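Thymidylate synthase ThyX (Streptomyces cacaoi subsp. asoensis, PDB 4P5A) probably catalyses the FAD-dependent reductive methylation of dUMP, and as a UMP/dUMP methylase also binds the UMP analogue 5-bromo-UMP. Local coordinates at residues R88-N93 with A179-R184. Numbering follows the deposited sequence.
Sequences RTWSFN and ATCNAR. With FAD (flavin-adenine dinucleotide), chain H.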
loop_
_atom_site.group_PDB
_atom_site.type_symbol
_atom_site.label_atom_id
_atom_site.label_comp_id
_atom_site.label_asym_id
_atom_site.label_seq_id
_atom_site.Cartn_x
_atom_site.Cartn_y
_atom_site.Cartn_z
ATOM N N ARG B 88 2.666 -2.985 -6.706
ATOM C CA ARG B 88 3.105 -2.518 -5.403
ATOM C C ARG B 88 2.516 -3.297 -4.261
ATOM O O ARG B 88 3.002 -3.164 -3.117
ATOM C CB ARG B 88 2.645 -1.010 -5.272
ATOM C CG ARG B 88 3.485 -0.147 -6.167
ATOM C CD ARG B 88 2.694 1.245 -6.292
ATOM N NE ARG B 88 1.422 1.088 -7.018
ATOM C CZ ARG B 88 0.635 2.163 -7.286
ATOM N NH1 ARG B 88 0.993 3.386 -6.801
ATOM N NH2 ARG B 88 -0.467 2.000 -8.010
ATOM N N THR B 89 1.521 -4.135 -4.556
ATOM C CA THR B 89 0.958 -4.959 -3.475
ATOM C C THR B 89 1.767 -6.251 -3.229
ATOM O O THR B 89 1.379 -7.012 -2.380
ATOM C CB THR B 89 -0.426 -5.417 -3.851
ATOM O OG1 THR B 89 -0.508 -5.843 -5.232
ATOM C CG2 THR B 89 -1.344 -4.226 -3.867
ATOM N N TRP B 90 2.827 -6.476 -3.996
ATOM C CA TRP B 90 3.656 -7.674 -3.823
ATOM C C TRP B 90 4.924 -7.322 -2.993
ATOM O O TRP B 90 5.197 -6.137 -2.758
ATOM C CB TRP B 90 4.165 -8.102 -5.207
ATOM C CG TRP B 90 3.076 -8.734 -6.100
ATOM C CD1 TRP B 90 1.856 -8.193 -6.467
ATOM C CD2 TRP B 90 3.233 -9.945 -6.770
ATOM N NE1 TRP B 90 1.225 -9.095 -7.369
ATOM C CE2 TRP B 90 2.063 -10.190 -7.515
ATOM C CE3 TRP B 90 4.230 -10.937 -6.724
ATOM C CZ2 TRP B 90 1.894 -11.351 -8.321
ATOM C CZ3 TRP B 90 4.082 -12.140 -7.524
ATOM C CH2 TRP B 90 2.871 -12.320 -8.293
ATOM N N SER B 91 5.665 -8.353 -2.580
ATOM C CA SER B 91 6.953 -8.186 -1.951
ATOM C C SER B 91 7.964 -8.813 -2.881
ATOM O O SER B 91 7.703 -9.862 -3.443
ATOM C CB SER B 91 6.979 -8.978 -0.617
ATOM O OG SER B 91 6.053 -8.246 0.265
ATOM N N PHE B 92 9.121 -8.184 -3.019
ATOM C CA PHE B 92 10.193 -8.660 -3.952
ATOM C C PHE B 92 11.551 -8.636 -3.270
ATOM O O PHE B 92 11.778 -7.768 -2.394
ATOM C CB PHE B 92 10.299 -7.707 -5.157
ATOM C CG PHE B 92 9.020 -7.607 -5.937
ATOM C CD1 PHE B 92 8.550 -8.703 -6.680
ATOM C CD2 PHE B 92 8.243 -6.390 -5.905
ATOM C CE1 PHE B 92 7.374 -8.639 -7.412
ATOM C CE2 PHE B 92 7.018 -6.370 -6.690
ATOM C CZ PHE B 92 6.628 -7.481 -7.394
ATOM N N ASN B 93 12.456 -9.535 -3.677
ATOM C CA ASN B 93 13.870 -9.339 -3.307
ATOM C C ASN B 93 14.636 -9.952 -4.466
ATOM O O ASN B 93 14.441 -11.123 -4.774
ATOM C CB ASN B 93 14.304 -10.060 -2.036
ATOM C CG ASN B 93 15.668 -9.484 -1.561
ATOM O OD1 ASN B 93 16.715 -10.243 -1.488
ATOM N ND2 ASN B 93 15.710 -8.159 -1.346
ATOM N N ALA B 179 9.384 -13.292 -5.414
ATOM C CA ALA B 179 8.164 -12.422 -5.578
ATOM C C ALA B 179 7.076 -13.147 -4.766
ATOM O O ALA B 179 6.763 -14.367 -5.014
ATOM C CB ALA B 179 7.729 -12.330 -7.058
ATOM N N THR B 180 6.585 -12.455 -3.735
ATOM C CA THR B 180 5.586 -13.019 -2.815
ATOM C C THR B 180 4.257 -12.217 -2.928
ATOM O O THR B 180 4.269 -10.997 -2.988
ATOM C CB THR B 180 6.145 -13.016 -1.308
ATOM O OG1 THR B 180 7.260 -13.959 -1.239
ATOM C CG2 THR B 180 5.066 -13.470 -0.315
ATOM N N CYS B 181 3.123 -12.936 -2.966
ATOM C CA CYS B 181 1.808 -12.253 -3.174
ATOM C C CYS B 181 0.815 -13.051 -2.365
ATOM O O CYS B 181 1.102 -14.199 -1.985
ATOM C CB CYS B 181 1.327 -12.293 -4.695
ATOM S SG CYS B 181 1.364 -13.903 -5.354
ATOM N N ASN B 182 -0.270 -12.398 -2.009
ATOM C CA ASN B 182 -1.460 -13.150 -1.597
ATOM C C ASN B 182 -2.342 -13.371 -2.854
ATOM O O ASN B 182 -2.073 -12.799 -3.939
ATOM C CB ASN B 182 -2.207 -12.479 -0.450
ATOM C CG ASN B 182 -2.703 -11.074 -0.815
ATOM O OD1 ASN B 182 -3.371 -10.909 -1.851
ATOM N ND2 ASN B 182 -2.349 -10.024 0.014
ATOM N N ALA B 183 -3.401 -14.188 -2.701
ATOM C CA ALA B 183 -4.150 -14.546 -3.909
ATOM C C ALA B 183 -4.896 -13.340 -4.511
ATOM O O ALA B 183 -5.109 -13.284 -5.734
ATOM C CB ALA B 183 -5.227 -15.618 -3.526
ATOM N N ARG B 184 -5.295 -12.343 -3.688
ATOM C CA ARG B 184 -5.976 -11.145 -4.222
ATOM C C ARG B 184 -4.980 -10.373 -5.096
ATOM O O ARG B 184 -5.343 -9.932 -6.227
ATOM C CB ARG B 184 -6.518 -10.310 -3.052
ATOM C CG ARG B 184 -7.581 -9.298 -3.648
ATOM C CD ARG B 184 -7.828 -8.206 -2.579
ATOM N NE ARG B 184 -9.009 -7.442 -3.031
ATOM C CZ ARG B 184 -9.525 -6.456 -2.251
ATOM N NH1 ARG B 184 -10.671 -5.809 -2.674
ATOM N NH2 ARG B 184 -8.939 -6.138 -1.083
HETATM P PA FAD H . -0.557 -2.325 -7.950
HETATM O O1A FAD H . -0.408 -3.726 -7.534
HETATM O O2A FAD H . 0.517 -1.376 -7.862
HETATM O O5B FAD H . -1.815 -1.756 -7.232
HETATM C C5B FAD H . -3.085 -2.520 -7.204
HETATM C C4B FAD H . -4.241 -1.601 -6.912
HETATM O O4B FAD H . -4.002 -0.953 -5.646
HETATM C C3B FAD H . -4.331 -0.470 -7.887
HETATM O O3B FAD H . -5.067 -0.868 -9.070
HETATM C C2B FAD H . -5.098 0.615 -7.112
HETATM O O2B FAD H . -6.497 0.158 -7.023
HETATM C C1B FAD H . -4.490 0.445 -5.685
HETATM N N9A FAD H . -3.342 1.324 -5.399
HETATM C C8A FAD H . -2.138 0.915 -4.961
HETATM N N7A FAD H . -1.352 1.958 -4.703
HETATM C C5A FAD H . -2.123 3.096 -4.929
HETATM C C6A FAD H . -1.926 4.497 -4.846
HETATM N N6A FAD H . -0.750 5.051 -4.412
HETATM N N1A FAD H . -2.976 5.306 -5.204
HETATM C C2A FAD H . -4.182 4.816 -5.572
HETATM N N3A FAD H . -4.413 3.481 -5.666
HETATM C C4A FAD H . -3.379 2.633 -5.396
HETATM N N1 FAD H . 3.426 2.167 -16.602
HETATM C C2 FAD H . 4.096 3.325 -16.903
HETATM O O2 FAD H . 4.848 3.890 -16.126
HETATM N N3 FAD H . 4.043 3.798 -18.193
HETATM C C4 FAD H . 3.322 3.129 -19.173
HETATM O O4 FAD H . 3.274 3.678 -20.308
HETATM C C4X FAD H . 2.616 1.955 -18.848
HETATM N N5 FAD H . 1.753 1.293 -19.751
HETATM C C5X FAD H . 1.233 0.013 -19.397
HETATM C C6 FAD H . 0.588 -0.856 -20.308
HETATM C C7 FAD H . 0.060 -2.099 -19.926
HETATM C C7M FAD H . -0.610 -2.910 -21.048
HETATM C C8 FAD H . 0.193 -2.619 -18.607
HETATM C C8M FAD H . -0.434 -3.971 -18.142
HETATM C C9 FAD H . 0.852 -1.783 -17.676
HETATM C C9A FAD H . 1.408 -0.513 -18.084
HETATM N N10 FAD H . 2.071 0.314 -17.138
HETATM C C10 FAD H . 2.687 1.496 -17.554
HETATM C "C1'" FAD H . 2.301 -0.158 -15.742
HETATM C "C2'" FAD H . 0.928 0.249 -15.043
HETATM O "O2'" FAD H . 0.739 1.694 -14.978
HETATM C "C3'" FAD H . 0.943 -0.180 -13.553
HETATM O "O3'" FAD H . 2.096 0.295 -12.835
HETATM C "C4'" FAD H . 0.933 -1.793 -13.405
HETATM O "O4'" FAD H . 0.077 -2.318 -14.365
HETATM C "C5'" FAD H . 0.484 -2.152 -11.964
HETATM O "O5'" FAD H . -0.944 -1.957 -11.896
HETATM P P FAD H . -1.540 -1.337 -10.529
HETATM O O1P FAD H . -0.972 -0.000 -10.174
HETATM O O2P FAD H . -2.999 -1.352 -10.737
HETATM O O3P FAD H . -1.097 -2.376 -9.412
HETATM O O HOH W 1 0.450 -9.544 -1.744
#
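Two nearly straight backbone hydrogen bonds join strand 91-93 to strand 179-181: S91 N donates to T180 O (3.0 Å) and T180 N to S91 O (2.8 Å), both in the carbonyl planes. S91 and T180 thus form a hydrogen-bonded antiparallel pair, followed by the non-hydrogen-bonded pair F92 and A179. Beyond the strand end, a water takes up the pairing, donating to T89 O and accepting from N182 N.

Apolar contacts gather around W90. With CG anti to its carbonyl carbon (chi1 -73°), the indole turns one face to C181 of the neighbouring strand, and C181 CB sits over the six-membered ring, 3.5 Å from its centroid and 8° off the normal, a CH-pi contact. C181 SG, in the crowded position between N and carbonyl carbon (chi1 51°), makes a sulfur-aromatic contact, 3.9 Å from the centroid of that W90 ring. A179 CB wedges between two ring edges, 3.7 Å from both W90 CZ3 and F92 CE1. L186, F189 and M216 also pack on the indole; an alanine in place of W90 would remove the face that meets C181 and probably loosen the packing between the strands and helices 183-193 and 207-223.

R88, in the loop before the strand, binds FAD: N and NE grip phosphate oxygen O2A (2.8 Å for NE to O2A), NH2 reaches O1P, and FAD N7A lies over one face of the R88 guanidinium. Between subunits, S91 OG and T180 OG1 hydrogen-bond E66 and H67 of a second subunit. Strand 91-94, outermost within this chain in a four-stranded antiparallel sheet, pairs with inner strand 174-181, and their ends place R88 and T89, and N182 and R184, at the intersubunit FAD sites characteristic of tetrameric ThyX enzymes.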